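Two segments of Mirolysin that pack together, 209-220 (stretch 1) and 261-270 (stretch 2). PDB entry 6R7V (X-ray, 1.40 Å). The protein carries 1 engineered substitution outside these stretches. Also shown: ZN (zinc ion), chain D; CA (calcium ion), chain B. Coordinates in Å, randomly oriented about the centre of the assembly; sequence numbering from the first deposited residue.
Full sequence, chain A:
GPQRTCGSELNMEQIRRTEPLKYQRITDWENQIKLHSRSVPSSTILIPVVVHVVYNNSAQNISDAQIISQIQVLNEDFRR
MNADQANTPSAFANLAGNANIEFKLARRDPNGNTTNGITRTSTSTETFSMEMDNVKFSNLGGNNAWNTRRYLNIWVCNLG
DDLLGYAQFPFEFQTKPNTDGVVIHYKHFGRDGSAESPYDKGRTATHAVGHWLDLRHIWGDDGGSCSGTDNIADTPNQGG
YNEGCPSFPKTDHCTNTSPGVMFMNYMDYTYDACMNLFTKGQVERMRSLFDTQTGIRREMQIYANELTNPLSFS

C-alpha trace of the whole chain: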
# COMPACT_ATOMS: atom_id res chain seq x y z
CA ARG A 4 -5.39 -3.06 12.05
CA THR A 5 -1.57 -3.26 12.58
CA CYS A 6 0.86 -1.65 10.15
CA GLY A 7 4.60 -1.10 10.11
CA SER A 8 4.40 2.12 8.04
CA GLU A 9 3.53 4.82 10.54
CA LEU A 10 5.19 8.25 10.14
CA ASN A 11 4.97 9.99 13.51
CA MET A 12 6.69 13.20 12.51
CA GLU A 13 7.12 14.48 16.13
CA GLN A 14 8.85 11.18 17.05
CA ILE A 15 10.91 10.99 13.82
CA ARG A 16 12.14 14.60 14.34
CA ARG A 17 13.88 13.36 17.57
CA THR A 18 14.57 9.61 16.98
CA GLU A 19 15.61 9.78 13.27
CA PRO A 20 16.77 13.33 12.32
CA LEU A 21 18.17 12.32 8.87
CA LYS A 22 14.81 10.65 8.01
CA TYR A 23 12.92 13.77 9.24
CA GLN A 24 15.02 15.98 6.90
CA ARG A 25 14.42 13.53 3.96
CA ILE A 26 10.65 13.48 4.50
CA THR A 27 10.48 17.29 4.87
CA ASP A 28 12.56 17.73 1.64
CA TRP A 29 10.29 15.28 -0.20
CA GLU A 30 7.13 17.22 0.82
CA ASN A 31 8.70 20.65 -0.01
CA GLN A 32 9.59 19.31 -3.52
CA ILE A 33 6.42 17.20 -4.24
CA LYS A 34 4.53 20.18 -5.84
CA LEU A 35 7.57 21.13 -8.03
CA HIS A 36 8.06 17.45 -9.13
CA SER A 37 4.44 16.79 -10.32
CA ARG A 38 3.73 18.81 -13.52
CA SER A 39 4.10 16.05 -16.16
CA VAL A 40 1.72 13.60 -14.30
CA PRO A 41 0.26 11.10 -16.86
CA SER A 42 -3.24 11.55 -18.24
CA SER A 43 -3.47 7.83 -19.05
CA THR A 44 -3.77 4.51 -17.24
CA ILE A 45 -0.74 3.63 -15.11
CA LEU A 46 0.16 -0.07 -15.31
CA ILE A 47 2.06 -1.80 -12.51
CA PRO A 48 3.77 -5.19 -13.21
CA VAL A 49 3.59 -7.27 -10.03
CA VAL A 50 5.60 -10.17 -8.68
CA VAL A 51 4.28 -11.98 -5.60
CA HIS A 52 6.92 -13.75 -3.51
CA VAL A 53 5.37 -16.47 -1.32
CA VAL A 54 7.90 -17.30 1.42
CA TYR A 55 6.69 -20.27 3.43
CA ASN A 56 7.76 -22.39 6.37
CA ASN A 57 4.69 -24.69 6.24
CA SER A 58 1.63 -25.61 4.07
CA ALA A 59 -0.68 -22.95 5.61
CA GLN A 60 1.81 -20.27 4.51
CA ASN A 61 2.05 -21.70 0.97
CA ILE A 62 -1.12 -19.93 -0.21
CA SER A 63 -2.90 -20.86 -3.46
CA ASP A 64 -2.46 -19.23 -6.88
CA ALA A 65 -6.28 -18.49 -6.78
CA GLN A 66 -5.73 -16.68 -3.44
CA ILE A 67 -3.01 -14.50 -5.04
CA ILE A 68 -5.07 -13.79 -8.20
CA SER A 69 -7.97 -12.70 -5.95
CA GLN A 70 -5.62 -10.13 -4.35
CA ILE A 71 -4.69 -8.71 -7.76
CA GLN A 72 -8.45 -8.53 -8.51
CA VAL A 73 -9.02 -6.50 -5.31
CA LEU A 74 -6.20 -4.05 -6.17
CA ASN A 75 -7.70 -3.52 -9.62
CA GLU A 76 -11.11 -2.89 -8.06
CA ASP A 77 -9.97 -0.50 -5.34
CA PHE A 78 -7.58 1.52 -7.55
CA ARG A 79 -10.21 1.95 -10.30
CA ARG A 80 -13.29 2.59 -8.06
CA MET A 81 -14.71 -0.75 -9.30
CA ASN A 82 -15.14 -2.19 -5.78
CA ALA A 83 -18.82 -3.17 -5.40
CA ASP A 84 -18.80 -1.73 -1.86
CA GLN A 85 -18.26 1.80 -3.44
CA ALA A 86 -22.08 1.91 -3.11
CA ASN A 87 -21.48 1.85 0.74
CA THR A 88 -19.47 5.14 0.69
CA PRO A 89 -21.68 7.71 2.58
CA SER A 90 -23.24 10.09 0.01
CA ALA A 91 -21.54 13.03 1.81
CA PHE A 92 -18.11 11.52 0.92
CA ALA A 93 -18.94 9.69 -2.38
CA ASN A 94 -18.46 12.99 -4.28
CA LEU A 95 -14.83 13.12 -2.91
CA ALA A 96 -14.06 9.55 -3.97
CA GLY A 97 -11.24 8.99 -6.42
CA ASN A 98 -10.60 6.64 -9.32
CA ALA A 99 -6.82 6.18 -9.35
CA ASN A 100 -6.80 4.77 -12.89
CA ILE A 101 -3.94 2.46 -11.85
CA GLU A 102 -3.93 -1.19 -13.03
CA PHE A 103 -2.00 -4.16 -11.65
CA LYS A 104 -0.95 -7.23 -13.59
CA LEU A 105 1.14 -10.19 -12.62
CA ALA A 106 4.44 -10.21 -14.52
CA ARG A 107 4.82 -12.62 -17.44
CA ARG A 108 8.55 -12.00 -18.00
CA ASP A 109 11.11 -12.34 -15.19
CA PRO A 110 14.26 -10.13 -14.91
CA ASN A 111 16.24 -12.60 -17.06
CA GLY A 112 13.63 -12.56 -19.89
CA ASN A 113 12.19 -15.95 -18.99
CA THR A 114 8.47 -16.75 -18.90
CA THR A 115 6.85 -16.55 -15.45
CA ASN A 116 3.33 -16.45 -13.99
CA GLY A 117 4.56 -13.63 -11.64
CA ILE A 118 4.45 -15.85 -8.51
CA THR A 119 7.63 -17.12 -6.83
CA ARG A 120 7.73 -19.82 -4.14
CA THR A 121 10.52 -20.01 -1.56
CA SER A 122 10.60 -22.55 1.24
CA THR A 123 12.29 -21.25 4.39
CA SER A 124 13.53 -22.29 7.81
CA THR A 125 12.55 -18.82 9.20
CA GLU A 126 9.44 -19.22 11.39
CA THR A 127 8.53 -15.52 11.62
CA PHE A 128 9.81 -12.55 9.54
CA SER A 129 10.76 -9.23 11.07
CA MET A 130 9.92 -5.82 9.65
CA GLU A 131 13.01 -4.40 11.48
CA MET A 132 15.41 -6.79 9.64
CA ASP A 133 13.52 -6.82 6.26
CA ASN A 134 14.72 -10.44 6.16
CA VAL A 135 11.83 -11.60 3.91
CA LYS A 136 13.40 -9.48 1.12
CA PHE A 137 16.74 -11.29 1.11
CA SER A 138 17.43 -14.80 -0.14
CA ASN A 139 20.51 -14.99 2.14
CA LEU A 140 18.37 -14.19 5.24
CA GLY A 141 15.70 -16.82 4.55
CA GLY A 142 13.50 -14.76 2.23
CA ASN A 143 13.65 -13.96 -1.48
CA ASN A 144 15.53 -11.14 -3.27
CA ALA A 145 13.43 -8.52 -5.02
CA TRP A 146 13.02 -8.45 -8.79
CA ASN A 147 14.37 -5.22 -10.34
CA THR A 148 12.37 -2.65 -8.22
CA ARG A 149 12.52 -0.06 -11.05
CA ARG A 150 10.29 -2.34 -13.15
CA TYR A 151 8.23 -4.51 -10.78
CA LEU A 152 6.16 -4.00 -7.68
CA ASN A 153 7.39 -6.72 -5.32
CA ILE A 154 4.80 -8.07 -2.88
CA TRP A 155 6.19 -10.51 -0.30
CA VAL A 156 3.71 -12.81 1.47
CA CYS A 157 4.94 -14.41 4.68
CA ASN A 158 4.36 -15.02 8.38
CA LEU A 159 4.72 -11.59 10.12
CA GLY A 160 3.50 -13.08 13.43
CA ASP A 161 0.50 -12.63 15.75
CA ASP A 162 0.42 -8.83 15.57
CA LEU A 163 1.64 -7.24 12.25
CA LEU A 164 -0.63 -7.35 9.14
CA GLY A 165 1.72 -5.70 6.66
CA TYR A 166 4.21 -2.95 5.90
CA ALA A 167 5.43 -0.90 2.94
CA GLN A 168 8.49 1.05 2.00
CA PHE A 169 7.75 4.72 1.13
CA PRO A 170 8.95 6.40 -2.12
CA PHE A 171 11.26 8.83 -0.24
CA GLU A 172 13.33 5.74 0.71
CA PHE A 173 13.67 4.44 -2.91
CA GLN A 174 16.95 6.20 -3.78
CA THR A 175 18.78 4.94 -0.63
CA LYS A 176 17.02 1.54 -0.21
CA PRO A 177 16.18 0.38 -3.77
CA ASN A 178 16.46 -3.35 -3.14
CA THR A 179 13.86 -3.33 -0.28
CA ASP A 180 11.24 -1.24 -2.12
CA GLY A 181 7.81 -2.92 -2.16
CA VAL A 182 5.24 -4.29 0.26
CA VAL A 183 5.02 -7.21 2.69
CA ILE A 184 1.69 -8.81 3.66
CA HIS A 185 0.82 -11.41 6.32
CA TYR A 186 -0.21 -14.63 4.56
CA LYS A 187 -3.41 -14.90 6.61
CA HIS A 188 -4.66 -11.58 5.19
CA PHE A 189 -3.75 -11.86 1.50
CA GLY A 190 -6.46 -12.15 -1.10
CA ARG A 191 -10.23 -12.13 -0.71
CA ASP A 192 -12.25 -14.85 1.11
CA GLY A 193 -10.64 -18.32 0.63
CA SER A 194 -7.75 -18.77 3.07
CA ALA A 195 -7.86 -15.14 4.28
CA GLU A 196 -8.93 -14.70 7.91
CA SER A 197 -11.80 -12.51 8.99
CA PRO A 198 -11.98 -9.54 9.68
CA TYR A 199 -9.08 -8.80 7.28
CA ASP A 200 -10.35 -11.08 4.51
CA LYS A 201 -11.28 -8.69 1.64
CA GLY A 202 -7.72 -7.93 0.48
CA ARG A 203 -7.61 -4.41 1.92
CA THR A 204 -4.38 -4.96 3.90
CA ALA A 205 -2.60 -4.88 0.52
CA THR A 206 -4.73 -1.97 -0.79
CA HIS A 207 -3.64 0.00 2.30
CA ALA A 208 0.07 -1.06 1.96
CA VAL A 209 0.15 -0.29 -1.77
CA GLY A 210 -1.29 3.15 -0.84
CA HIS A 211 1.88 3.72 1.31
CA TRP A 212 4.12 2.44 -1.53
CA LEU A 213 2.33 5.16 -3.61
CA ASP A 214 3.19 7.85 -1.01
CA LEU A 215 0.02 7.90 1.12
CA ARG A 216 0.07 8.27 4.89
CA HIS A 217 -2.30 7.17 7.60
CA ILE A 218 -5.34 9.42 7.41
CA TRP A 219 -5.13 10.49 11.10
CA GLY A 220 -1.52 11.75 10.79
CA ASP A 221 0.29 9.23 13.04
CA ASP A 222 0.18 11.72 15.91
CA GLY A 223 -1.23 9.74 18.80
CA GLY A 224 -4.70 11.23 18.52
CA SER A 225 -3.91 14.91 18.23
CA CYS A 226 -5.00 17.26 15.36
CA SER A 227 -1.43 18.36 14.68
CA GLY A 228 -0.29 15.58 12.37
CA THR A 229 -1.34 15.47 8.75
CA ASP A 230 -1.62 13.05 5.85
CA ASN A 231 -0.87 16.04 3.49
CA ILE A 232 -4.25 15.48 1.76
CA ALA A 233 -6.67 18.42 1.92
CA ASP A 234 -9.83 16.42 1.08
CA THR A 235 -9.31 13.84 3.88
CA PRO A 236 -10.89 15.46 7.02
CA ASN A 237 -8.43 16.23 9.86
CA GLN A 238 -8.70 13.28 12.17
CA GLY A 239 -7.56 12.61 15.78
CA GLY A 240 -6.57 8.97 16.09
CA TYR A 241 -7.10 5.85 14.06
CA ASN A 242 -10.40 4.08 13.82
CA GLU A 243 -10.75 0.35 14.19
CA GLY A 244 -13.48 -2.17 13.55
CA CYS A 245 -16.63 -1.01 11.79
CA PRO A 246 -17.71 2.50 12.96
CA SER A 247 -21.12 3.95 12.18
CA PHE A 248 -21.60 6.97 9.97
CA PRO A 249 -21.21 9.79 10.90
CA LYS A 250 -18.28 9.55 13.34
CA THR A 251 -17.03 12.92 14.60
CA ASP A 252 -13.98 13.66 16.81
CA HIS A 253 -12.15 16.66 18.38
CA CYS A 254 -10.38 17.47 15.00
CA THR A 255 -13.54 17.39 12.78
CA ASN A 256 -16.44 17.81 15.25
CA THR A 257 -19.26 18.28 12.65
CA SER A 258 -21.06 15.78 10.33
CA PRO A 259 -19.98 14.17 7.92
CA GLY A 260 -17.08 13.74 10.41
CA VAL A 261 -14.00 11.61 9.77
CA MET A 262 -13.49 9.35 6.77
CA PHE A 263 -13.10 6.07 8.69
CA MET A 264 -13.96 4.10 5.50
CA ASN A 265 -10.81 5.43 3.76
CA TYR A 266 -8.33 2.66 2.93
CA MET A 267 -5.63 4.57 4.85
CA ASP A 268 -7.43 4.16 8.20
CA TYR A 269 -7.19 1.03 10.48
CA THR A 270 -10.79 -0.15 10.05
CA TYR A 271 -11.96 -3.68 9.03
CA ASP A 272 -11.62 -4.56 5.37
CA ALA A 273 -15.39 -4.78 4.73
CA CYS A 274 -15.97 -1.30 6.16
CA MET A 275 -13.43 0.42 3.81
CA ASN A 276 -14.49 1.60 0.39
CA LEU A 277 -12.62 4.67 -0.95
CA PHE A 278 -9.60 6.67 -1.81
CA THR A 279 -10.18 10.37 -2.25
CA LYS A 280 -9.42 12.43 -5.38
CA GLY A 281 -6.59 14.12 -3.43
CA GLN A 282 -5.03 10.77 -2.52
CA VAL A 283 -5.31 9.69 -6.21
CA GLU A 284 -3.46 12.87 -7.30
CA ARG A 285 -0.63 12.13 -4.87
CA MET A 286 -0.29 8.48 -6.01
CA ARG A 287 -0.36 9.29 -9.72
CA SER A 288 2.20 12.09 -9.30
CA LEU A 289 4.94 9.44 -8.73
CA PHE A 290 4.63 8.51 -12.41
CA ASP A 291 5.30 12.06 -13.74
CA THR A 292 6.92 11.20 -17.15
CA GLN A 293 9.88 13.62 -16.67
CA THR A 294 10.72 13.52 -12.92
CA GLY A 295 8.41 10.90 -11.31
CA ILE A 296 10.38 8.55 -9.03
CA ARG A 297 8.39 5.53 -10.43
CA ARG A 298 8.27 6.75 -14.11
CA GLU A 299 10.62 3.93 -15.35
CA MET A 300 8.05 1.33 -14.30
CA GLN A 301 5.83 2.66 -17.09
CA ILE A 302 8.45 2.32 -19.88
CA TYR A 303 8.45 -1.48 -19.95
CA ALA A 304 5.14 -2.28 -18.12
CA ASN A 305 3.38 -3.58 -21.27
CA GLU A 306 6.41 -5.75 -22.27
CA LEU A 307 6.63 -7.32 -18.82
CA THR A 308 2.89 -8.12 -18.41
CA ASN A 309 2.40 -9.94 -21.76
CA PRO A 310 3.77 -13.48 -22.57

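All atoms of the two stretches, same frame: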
# COMPACT_ATOMS: atom_id res chain seq x y z
N VAL A 209 -0.20 -0.84 -0.45
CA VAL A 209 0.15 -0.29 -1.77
C VAL A 209 -0.08 1.24 -1.75
O VAL A 209 0.71 1.98 -2.36
CB VAL A 209 -0.60 -1.03 -2.92
CG1 VAL A 209 -0.42 -0.34 -4.27
CG2 VAL A 209 -0.16 -2.49 -3.00
N GLY A 210 -1.10 1.71 -1.01
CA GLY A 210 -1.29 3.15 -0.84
C GLY A 210 -0.02 3.78 -0.26
O GLY A 210 0.43 4.80 -0.77
N HIS A 211 0.59 3.17 0.80
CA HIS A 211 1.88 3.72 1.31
C HIS A 211 3.01 3.65 0.27
O HIS A 211 3.80 4.59 0.17
CB HIS A 211 2.35 2.94 2.53
CG HIS A 211 1.49 3.05 3.77
ND1 HIS A 211 1.17 4.27 4.35
CD2 HIS A 211 1.03 2.06 4.57
CE1 HIS A 211 0.53 3.98 5.47
NE2 HIS A 211 0.44 2.68 5.66
N TRP A 212 3.09 2.55 -0.48
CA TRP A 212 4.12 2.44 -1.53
C TRP A 212 3.94 3.54 -2.60
O TRP A 212 4.91 3.92 -3.28
CB TRP A 212 4.01 1.02 -2.10
CG TRP A 212 4.99 0.70 -3.18
CD1 TRP A 212 6.31 0.39 -3.03
CD2 TRP A 212 4.70 0.59 -4.57
NE1 TRP A 212 6.87 0.14 -4.26
CE2 TRP A 212 5.91 0.30 -5.23
CE3 TRP A 212 3.53 0.76 -5.32
CZ2 TRP A 212 5.97 0.12 -6.62
CZ3 TRP A 212 3.60 0.60 -6.69
CH2 TRP A 212 4.81 0.31 -7.34
N LEU A 213 2.69 4.07 -2.73
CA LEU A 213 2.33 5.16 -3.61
C LEU A 213 2.20 6.50 -2.85
O LEU A 213 1.51 7.44 -3.29
CB LEU A 213 1.07 4.83 -4.41
CG LEU A 213 1.24 3.67 -5.40
CD1 LEU A 213 -0.07 3.31 -6.04
CD2 LEU A 213 2.34 3.99 -6.47
N ASP A 214 2.93 6.61 -1.74
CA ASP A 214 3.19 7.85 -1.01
C ASP A 214 2.09 8.29 -0.04
O ASP A 214 2.20 9.39 0.54
CB ASP A 214 3.51 9.03 -1.98
CG ASP A 214 4.64 9.90 -1.53
OD1 ASP A 214 5.43 9.44 -0.72
OD2 ASP A 214 4.71 11.07 -1.98
N LEU A 215 1.06 7.48 0.18
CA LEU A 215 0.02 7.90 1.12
C LEU A 215 0.40 7.59 2.54
O LEU A 215 1.05 6.57 2.82
CB LEU A 215 -1.31 7.22 0.81
CG LEU A 215 -1.88 7.44 -0.59
CD1 LEU A 215 -3.25 6.82 -0.70
CD2 LEU A 215 -1.93 8.94 -0.95
N ARG A 216 -0.12 8.43 3.45
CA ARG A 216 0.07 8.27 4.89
C ARG A 216 -1.23 7.90 5.56
O ARG A 216 -2.33 8.19 5.06
CB ARG A 216 0.54 9.59 5.49
CG ARG A 216 1.89 10.02 4.97
CD ARG A 216 2.37 11.16 5.80
NE ARG A 216 3.54 11.79 5.20
CZ ARG A 216 4.25 12.74 5.80
NH1 ARG A 216 3.94 13.13 7.03
NH2 ARG A 216 5.27 13.30 5.17
N HIS A 217 -1.12 7.39 6.78
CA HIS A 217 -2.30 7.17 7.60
C HIS A 217 -3.13 8.43 7.71
O HIS A 217 -2.58 9.51 7.94
CB HIS A 217 -1.89 6.70 8.98
CG HIS A 217 -1.33 5.33 8.95
ND1 HIS A 217 -0.37 4.93 9.83
CD2 HIS A 217 -1.61 4.30 8.11
CE1 HIS A 217 -0.10 3.67 9.54
NE2 HIS A 217 -0.78 3.25 8.49
N ILE A 218 -4.44 8.27 7.55
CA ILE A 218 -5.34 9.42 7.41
C ILE A 218 -5.36 10.31 8.68
O ILE A 218 -5.59 11.52 8.59
CB ILE A 218 -6.75 8.92 7.05
CG1 ILE A 218 -7.68 10.08 6.68
CG2 ILE A 218 -7.36 8.04 8.17
CD1 ILE A 218 -8.93 9.62 5.94
N TRP A 219 -5.11 9.72 9.85
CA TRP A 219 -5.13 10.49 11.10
C TRP A 219 -3.79 11.19 11.42
O TRP A 219 -3.71 11.90 12.44
CB TRP A 219 -5.57 9.62 12.28
CG TRP A 219 -4.56 8.62 12.69
CD1 TRP A 219 -3.61 8.75 13.66
CD2 TRP A 219 -4.35 7.33 12.10
NE1 TRP A 219 -2.82 7.62 13.70
CE2 TRP A 219 -3.26 6.73 12.76
CE3 TRP A 219 -5.03 6.59 11.11
CZ2 TRP A 219 -2.80 5.44 12.44
CZ3 TRP A 219 -4.56 5.33 10.78
CH2 TRP A 219 -3.47 4.75 11.47
N GLY A 220 -2.77 11.01 10.59
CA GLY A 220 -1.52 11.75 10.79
C GLY A 220 -0.47 11.18 11.72
O GLY A 220 0.52 11.86 11.99
N VAL A 261 -15.24 12.17 10.29
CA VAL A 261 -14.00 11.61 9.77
C VAL A 261 -14.24 10.46 8.81
O VAL A 261 -15.22 9.73 8.89
CB VAL A 261 -13.03 11.24 10.92
CG1 VAL A 261 -12.73 12.46 11.81
CG2 VAL A 261 -13.55 10.07 11.75
N MET A 262 -13.34 10.33 7.85
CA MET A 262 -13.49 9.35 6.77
C MET A 262 -12.91 7.99 7.19
O MET A 262 -11.87 7.53 6.68
CB MET A 262 -12.79 9.90 5.53
CG MET A 262 -13.33 9.38 4.28
SD MET A 262 -12.39 10.13 2.93
CE MET A 262 -13.35 11.56 2.53
N PHE A 263 -13.60 7.34 8.13
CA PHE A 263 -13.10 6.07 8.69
C PHE A 263 -13.14 4.93 7.69
O PHE A 263 -12.52 3.90 7.94
CB PHE A 263 -13.87 5.70 9.95
CG PHE A 263 -15.35 5.49 9.74
CD1 PHE A 263 -15.84 4.30 9.23
CD2 PHE A 263 -16.25 6.51 10.04
CE1 PHE A 263 -17.21 4.11 9.04
CE2 PHE A 263 -17.62 6.32 9.86
CZ PHE A 263 -18.09 5.13 9.34
N MET A 264 -13.85 5.11 6.56
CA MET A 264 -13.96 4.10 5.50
C MET A 264 -12.88 4.31 4.40
O MET A 264 -12.90 3.64 3.37
CB MET A 264 -15.39 4.03 4.92
CG MET A 264 -15.88 5.22 4.09
SD MET A 264 -15.93 6.84 4.90
CE MET A 264 -17.08 6.52 6.23
N ASN A 265 -11.97 5.24 4.63
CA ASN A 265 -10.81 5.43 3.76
C ASN A 265 -9.88 4.25 3.92
O ASN A 265 -9.66 3.78 5.04
CB ASN A 265 -10.10 6.72 4.13
CG ASN A 265 -9.10 7.14 3.07
OD1 ASN A 265 -7.95 6.70 3.08
ND2 ASN A 265 -9.54 7.95 2.11
N TYR A 266 -9.26 3.79 2.81
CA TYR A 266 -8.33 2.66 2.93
C TYR A 266 -7.13 2.95 3.82
O TYR A 266 -6.50 1.98 4.29
CB TYR A 266 -7.80 2.26 1.54
CG TYR A 266 -8.89 1.84 0.57
CD1 TYR A 266 -9.76 0.80 0.88
CD2 TYR A 266 -9.07 2.49 -0.64
CE1 TYR A 266 -10.81 0.46 0.02
CE2 TYR A 266 -10.08 2.12 -1.52
CZ TYR A 266 -10.95 1.12 -1.18
OH TYR A 266 -11.96 0.76 -2.03
N MET A 267 -6.79 4.22 4.05
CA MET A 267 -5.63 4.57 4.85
C MET A 267 -5.95 4.73 6.34
O MET A 267 -5.13 5.24 7.09
CB MET A 267 -4.96 5.83 4.30
CG MET A 267 -4.49 5.65 2.83
SD MET A 267 -3.63 4.08 2.44
CE MET A 267 -2.16 4.22 3.51
N ASP A 268 -7.12 4.23 6.77
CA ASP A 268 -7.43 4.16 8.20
C ASP A 268 -7.08 2.73 8.66
O ASP A 268 -6.43 1.98 7.92
CB ASP A 268 -8.91 4.57 8.49
CG ASP A 268 -9.11 5.16 9.89
OD1 ASP A 268 -8.34 4.81 10.81
OD2 ASP A 268 -10.02 5.98 10.06
N TYR A 269 -7.48 2.35 9.90
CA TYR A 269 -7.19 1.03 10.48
C TYR A 269 -8.45 0.20 10.65
O TYR A 269 -8.45 -0.77 11.41
CB TYR A 269 -6.48 1.16 11.84
CG TYR A 269 -4.98 1.34 11.82
CD1 TYR A 269 -4.26 1.28 10.63
CD2 TYR A 269 -4.27 1.50 13.01
CE1 TYR A 269 -2.87 1.36 10.62
CE2 TYR A 269 -2.88 1.61 13.01
CZ TYR A 269 -2.19 1.52 11.82
OH TYR A 269 -0.82 1.67 11.83
N THR A 270 -9.52 0.55 9.94
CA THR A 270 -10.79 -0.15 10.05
C THR A 270 -10.77 -1.53 9.36
O THR A 270 -9.85 -1.84 8.58
CB THR A 270 -11.89 0.73 9.49
OG1 THR A 270 -11.45 1.27 8.26
CG2 THR A 270 -12.25 1.87 10.44
ZN ZN D . -0.43 1.71 7.23
CA CA B . -4.38 13.22 14.18
O HOH W 1 -4.40 15.05 12.66

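Met267 forms the apolar centre of the contact. Its CA-to-CB bond points toward stretch 1, and the side chain, with all three chi angles in m wells, folds into a compact hook that occupies the space between the end of the helix and the loop that follows it. The terminal methyl sits over one face of the His211 imidazole, with Met267 CE 3.3 Å from His211 CE1 and 3.5 Å from the ring centroid, 18° off the ring normal. This is CH-pi geometry, in which the methyl, polarised by the neighbouring sulfur, lies against the pi cloud. Nearer the backbone, Met267 CG packs 3.9 Å from Leu215 CD1. The sulfur lies near the helix backbone, where Met267 SD is 4.1 Å from Gly210 CA; a CB built at Gly210 would point toward stretch 2 and come within 2.7 Å of that sulfur, so the absence of a side chain makes room for the methionine.

A second apolar patch forms around Ile218, which also points toward the opposing stretch. Its extended side chain, t at both chi angles, reaches the turn from Met262 to Asn265: Ile218 CD1 lies 3.9 Å from Met262 CB and 3.6 Å from Asn265 CB. The other branch approaches the next part of the chain, with Ile218 CG2 3.8 Å from Asp268 CG.

The backbones meet between these two patches. The CA atoms of His217 and Met267 are 5.0 Å apart, and the hydrogen bond across the interface runs from Ile218 N to Met267 O, 3.1 Å long with an angle of 163° at the hydrogen. The same carbonyl receives a CA-H...O contact from His217, CA to Met267 O being 3.5 Å. One acceptor thus fixes two consecutive residues of stretch 1, without an extended ladder between the segments. On the stretch 2 side, consecutive type I turns, Met262 to Asn265 and Asn265 to Asp268, shape the loop; Asn265 OD1 accepts a hydrogen bond from Met267 N at 2.9 Å, bracing the residue that fills the centre.

Farther out, Tyr269 meets two aromatic side chains, His217 and Trp219. The edge of its ring faces the His217 imidazole, with centroids 4.9 Å apart and planes at 71°, while its own face receives the edge of Trp219, whose CH2 is 3.5 Å from Tyr269 CZ. Both pairings direct ring-edge hydrogens at a pi face. Asp268 OD1 steadies the tyrosine backbone by accepting a 2.8 Å hydrogen bond from Tyr269 N.

The polar edge is organised by metals. His211 NE2 and His217 NE2 each bind zinc at 2.0 Å, with the remaining ligands elsewhere in the structure; His211 is further oriented by a 2.8 Å hydrogen bond from its ND1 to Leu215 O. Met267 and Tyr269 therefore pack against the rings of two zinc ligands. Beyond them, Trp219 O binds calcium at 2.3 Å, anchoring the backbone of the His217 to Gly220 turn.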